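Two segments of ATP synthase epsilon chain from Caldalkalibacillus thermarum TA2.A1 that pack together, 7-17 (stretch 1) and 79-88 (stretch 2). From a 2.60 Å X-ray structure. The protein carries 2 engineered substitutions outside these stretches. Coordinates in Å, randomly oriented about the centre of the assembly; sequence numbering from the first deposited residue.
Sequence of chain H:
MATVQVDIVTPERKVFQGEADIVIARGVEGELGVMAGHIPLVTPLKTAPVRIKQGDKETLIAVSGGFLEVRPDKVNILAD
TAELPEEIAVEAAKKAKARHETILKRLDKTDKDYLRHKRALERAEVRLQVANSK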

# COMPACT_ATOMS: atom_id res chain seq x y z
N ASP H 7 -31.95 52.68 26.38
CA ASP H 7 -30.96 51.64 26.05
C ASP H 7 -30.21 51.22 27.32
O ASP H 7 -29.56 52.05 27.95
N ILE H 8 -30.34 49.94 27.68
CA ILE H 8 -29.50 49.32 28.70
C ILE H 8 -28.46 48.47 27.97
O ILE H 8 -28.82 47.54 27.24
N VAL H 9 -27.19 48.79 28.18
CA VAL H 9 -26.08 48.25 27.39
C VAL H 9 -24.94 47.79 28.32
O VAL H 9 -24.77 48.33 29.42
N THR H 10 -24.20 46.77 27.88
CA THR H 10 -22.95 46.34 28.53
C THR H 10 -21.80 46.53 27.53
O THR H 10 -22.04 46.92 26.39
N PRO H 11 -20.54 46.26 27.94
CA PRO H 11 -19.43 46.30 26.97
C PRO H 11 -19.56 45.36 25.76
O PRO H 11 -19.00 45.66 24.70
N GLU H 12 -20.32 44.27 25.91
CA GLU H 12 -20.37 43.21 24.91
C GLU H 12 -21.66 43.17 24.06
O GLU H 12 -21.62 42.69 22.93
N ARG H 13 -22.78 43.68 24.59
CA ARG H 13 -24.06 43.65 23.86
C ARG H 13 -25.08 44.67 24.35
O ARG H 13 -24.92 45.26 25.43
N LYS H 14 -26.13 44.87 23.55
CA LYS H 14 -27.31 45.64 23.95
C LYS H 14 -28.33 44.69 24.58
O LYS H 14 -28.65 43.66 23.99
N VAL H 15 -28.83 45.06 25.75
CA VAL H 15 -29.70 44.20 26.57
C VAL H 15 -31.18 44.58 26.44
O VAL H 15 -32.02 43.70 26.26
N PHE H 16 -31.47 45.87 26.54
CA PHE H 16 -32.83 46.39 26.39
C PHE H 16 -32.86 47.52 25.36
O PHE H 16 -31.94 48.33 25.29
N GLN H 17 -33.93 47.54 24.56
CA GLN H 17 -34.18 48.60 23.59
C GLN H 17 -35.69 48.81 23.46
O GLN H 17 -36.44 47.84 23.29
N ALA H 79 -23.43 49.49 31.94
CA ALA H 79 -23.13 48.69 33.14
C ALA H 79 -22.24 47.48 32.84
O ALA H 79 -22.18 47.02 31.71
N ASP H 80 -21.58 46.98 33.88
CA ASP H 80 -20.71 45.79 33.77
C ASP H 80 -21.51 44.58 33.31
O ASP H 80 -21.12 43.89 32.38
N THR H 81 -22.63 44.35 33.99
CA THR H 81 -23.55 43.27 33.64
C THR H 81 -24.99 43.78 33.66
O THR H 81 -25.36 44.61 34.50
N ALA H 82 -25.79 43.27 32.72
CA ALA H 82 -27.23 43.56 32.65
C ALA H 82 -27.94 42.35 32.05
O ALA H 82 -27.58 41.89 30.97
N GLU H 83 -28.92 41.81 32.77
CA GLU H 83 -29.67 40.64 32.31
C GLU H 83 -31.17 40.78 32.55
O GLU H 83 -31.59 41.22 33.62
N LEU H 84 -31.96 40.38 31.55
CA LEU H 84 -33.40 40.17 31.70
C LEU H 84 -33.61 38.86 32.49
O LEU H 84 -32.69 38.05 32.56
N PRO H 85 -34.82 38.64 33.06
CA PRO H 85 -35.06 37.44 33.88
C PRO H 85 -34.73 36.11 33.19
O PRO H 85 -34.10 35.24 33.80
N GLU H 86 -35.13 35.98 31.92
CA GLU H 86 -34.94 34.73 31.15
C GLU H 86 -33.48 34.34 30.87
O GLU H 86 -33.20 33.16 30.67
N GLU H 87 -32.57 35.31 30.85
CA GLU H 87 -31.16 35.07 30.50
C GLU H 87 -30.19 35.10 31.70
O GLU H 87 -28.99 35.37 31.52
N ILE H 88 -30.69 34.79 32.89
CA ILE H 88 -29.89 34.71 34.12
C ILE H 88 -29.67 33.25 34.49
O ILE H 88 -30.63 32.48 34.58

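The most unusual feature of this contact is how much of it is gathered around the smallest side chain available: Ala82, a single methyl group, has more of its surface covered by the opposite stretch than any other residue here. It illustrates a general principle, that a small residue on a strand can serve as a socket for several larger neighbours. The CA-to-CB bond of Ala82 points toward stretch 1, and three side chains converge on its methyl. Ile8 (chi1 m, chi2 t) brings CG2 to 3.6 Å from Ala82 CB, while Thr10 CG2 and Val15 CG2 each lie 3.7 Å from the same Ala82 CB. Val15, in the t rotamer, is the residue of the hairpin-like first stretch that points toward its partner, and its CG2 also sits 3.4 Å from Ala82 O.

Strand alternation explains the pattern on the other side: Thr81 and Glu83, flanking Ala82, direct their CA-to-CB bonds away. Beyond them Leu84 (m, t) starts out sideways, but its end comes nearer, extending the apolar patch. Its CG lies 4.4 Å from Val15 CG1, and its CD2 meets the edge of the Phe16 ring, 4.4 Å from Phe16 CD1.

Thr10 divides its chemistry. In the p rotamer it offers its methyl to Ala82, while its hydroxyl serves its own turn: OG1 accepts weak hydrogen bonds from Glu12 N and Arg13 N, both at 3.3 Å. Close by, the backbones join directly. Ala79 N donates to Val9 O at 3.1 Å, and Thr10 CA makes a CA-H...O contact of 3.3 Å with Ala79 O. Pro11 covers the same carbonyl, its CD lying 3.3 Å from Ala79 O.

Charged groups border the apolar cluster. Arg13 leaves its backbone sideways, yet an extended chi2 and chi3, both t, carry the guanidinium to the second stretch. There Arg13 NH2 forms a salt bridge with Glu87 OE2 at 3.5 Å, long enough that the accompanying hydrogen bond is weak; the carboxylate oxygen lies at the guanidinium edge. Glu87 (p, t) points toward stretch 1 and is held in place from its own side, since Leu84 N donates to Glu87 OE2 at 3.1 Å.

Water completes the polar margin. Water 2 lies 2.9 Å from Val15 O and 3.0 Å from Glu87 OE2, within hydrogen-bonding reach of both, and accepts a weak 3.4 Å bond from Arg13 NH1. Water 1 sits between the stretches, 3.1 Å from Glu12 OE1 and 3.0 Å from Asp80 O, and can donate to either of them.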

# COMPACT_ATOMS: atom_id res chain seq x y z
CB ASP H 7 -29.95 52.16 25.02
CG ASP H 7 -30.50 52.20 23.59
OD1 ASP H 7 -31.63 51.73 23.34
OD2 ASP H 7 -29.79 52.72 22.71
CB ILE H 8 -30.32 48.46 29.69
CG1 ILE H 8 -31.23 49.37 30.53
CG2 ILE H 8 -29.40 47.64 30.60
CD1 ILE H 8 -32.32 48.65 31.29
CB VAL H 9 -25.58 49.32 26.38
CG1 VAL H 9 -24.31 48.89 25.66
CG2 VAL H 9 -26.68 49.62 25.36
CB THR H 10 -23.04 44.87 29.00
OG1 THR H 10 -23.01 43.98 27.87
CG2 THR H 10 -24.32 44.63 29.80
CB PRO H 11 -18.22 45.88 27.82
CG PRO H 11 -18.55 46.34 29.19
CD PRO H 11 -20.03 46.18 29.33
CB GLU H 12 -20.09 41.83 25.54
CG GLU H 12 -20.90 41.46 26.79
CD GLU H 12 -20.29 41.91 28.12
OE1 GLU H 12 -19.09 42.25 28.17
OE2 GLU H 12 -21.03 41.92 29.13
CB ARG H 13 -24.68 42.25 23.95
CG ARG H 13 -25.21 41.90 25.34
CD ARG H 13 -25.28 40.40 25.57
NE ARG H 13 -25.72 40.10 26.94
CZ ARG H 13 -26.98 40.15 27.37
NH1 ARG H 13 -27.99 40.48 26.56
NH2 ARG H 13 -27.25 39.86 28.65
CB LYS H 14 -27.93 46.36 22.75
CG LYS H 14 -27.02 47.38 22.11
CD LYS H 14 -27.79 48.31 21.19
CE LYS H 14 -26.89 49.38 20.58
NZ LYS H 14 -27.67 50.35 19.76
CB VAL H 15 -29.28 44.24 28.05
CG1 VAL H 15 -30.13 43.29 28.89
CG2 VAL H 15 -27.80 43.90 28.19
CB PHE H 16 -33.38 46.90 27.73
CG PHE H 16 -34.84 47.27 27.70
CD1 PHE H 16 -35.81 46.31 27.95
CD2 PHE H 16 -35.24 48.57 27.40
CE1 PHE H 16 -37.16 46.64 27.92
CE2 PHE H 16 -36.59 48.91 27.37
CZ PHE H 16 -37.55 47.94 27.63
CB GLN H 17 -33.60 48.24 22.22
CG GLN H 17 -32.09 48.37 22.12
CD GLN H 17 -31.58 48.13 20.71
OE1 GLN H 17 -31.92 47.13 20.08
NE2 GLN H 17 -30.75 49.05 20.21
CB ALA H 79 -24.42 48.23 33.79
CB ASP H 80 -20.04 45.46 35.11
CG ASP H 80 -19.06 46.52 35.59
OD1 ASP H 80 -18.72 47.45 34.82
OD2 ASP H 80 -18.62 46.42 36.75
CB THR H 81 -23.42 42.08 34.60
OG1 THR H 81 -23.58 42.53 35.95
CG2 THR H 81 -22.06 41.42 34.45
CB ALA H 82 -27.47 44.80 31.80
CB GLU H 83 -29.19 39.36 32.99
CG GLU H 83 -27.73 38.98 32.73
CD GLU H 83 -26.75 39.44 33.80
OE1 GLU H 83 -27.17 39.89 34.88
OE2 GLU H 83 -25.53 39.33 33.55
CB LEU H 84 -34.07 40.07 30.33
CG LEU H 84 -33.96 41.28 29.39
CD1 LEU H 84 -34.20 40.86 27.95
CD2 LEU H 84 -34.93 42.37 29.81
CB PRO H 85 -36.56 37.52 34.19
CG PRO H 85 -36.88 38.97 34.10
CD PRO H 85 -36.04 39.47 32.97
CB GLU H 86 -35.74 34.77 29.83
CG GLU H 86 -35.28 35.80 28.78
CD GLU H 86 -36.11 37.08 28.76
OE1 GLU H 86 -36.62 37.50 29.83
OE2 GLU H 86 -36.24 37.68 27.67
CB GLU H 87 -30.73 36.02 29.37
CG GLU H 87 -30.60 37.50 29.74
CD GLU H 87 -30.59 38.44 28.54
OE1 GLU H 87 -30.44 37.98 27.39
OE2 GLU H 87 -30.73 39.66 28.75
CB ILE H 88 -30.59 35.44 35.30
CG1 ILE H 88 -30.60 36.96 35.05
CG2 ILE H 88 -29.90 35.14 36.63
CD1 ILE H 88 -31.62 37.72 35.89
O HOH W 1 -18.78 42.53 31.20
O HOH W 2 -31.36 40.84 26.03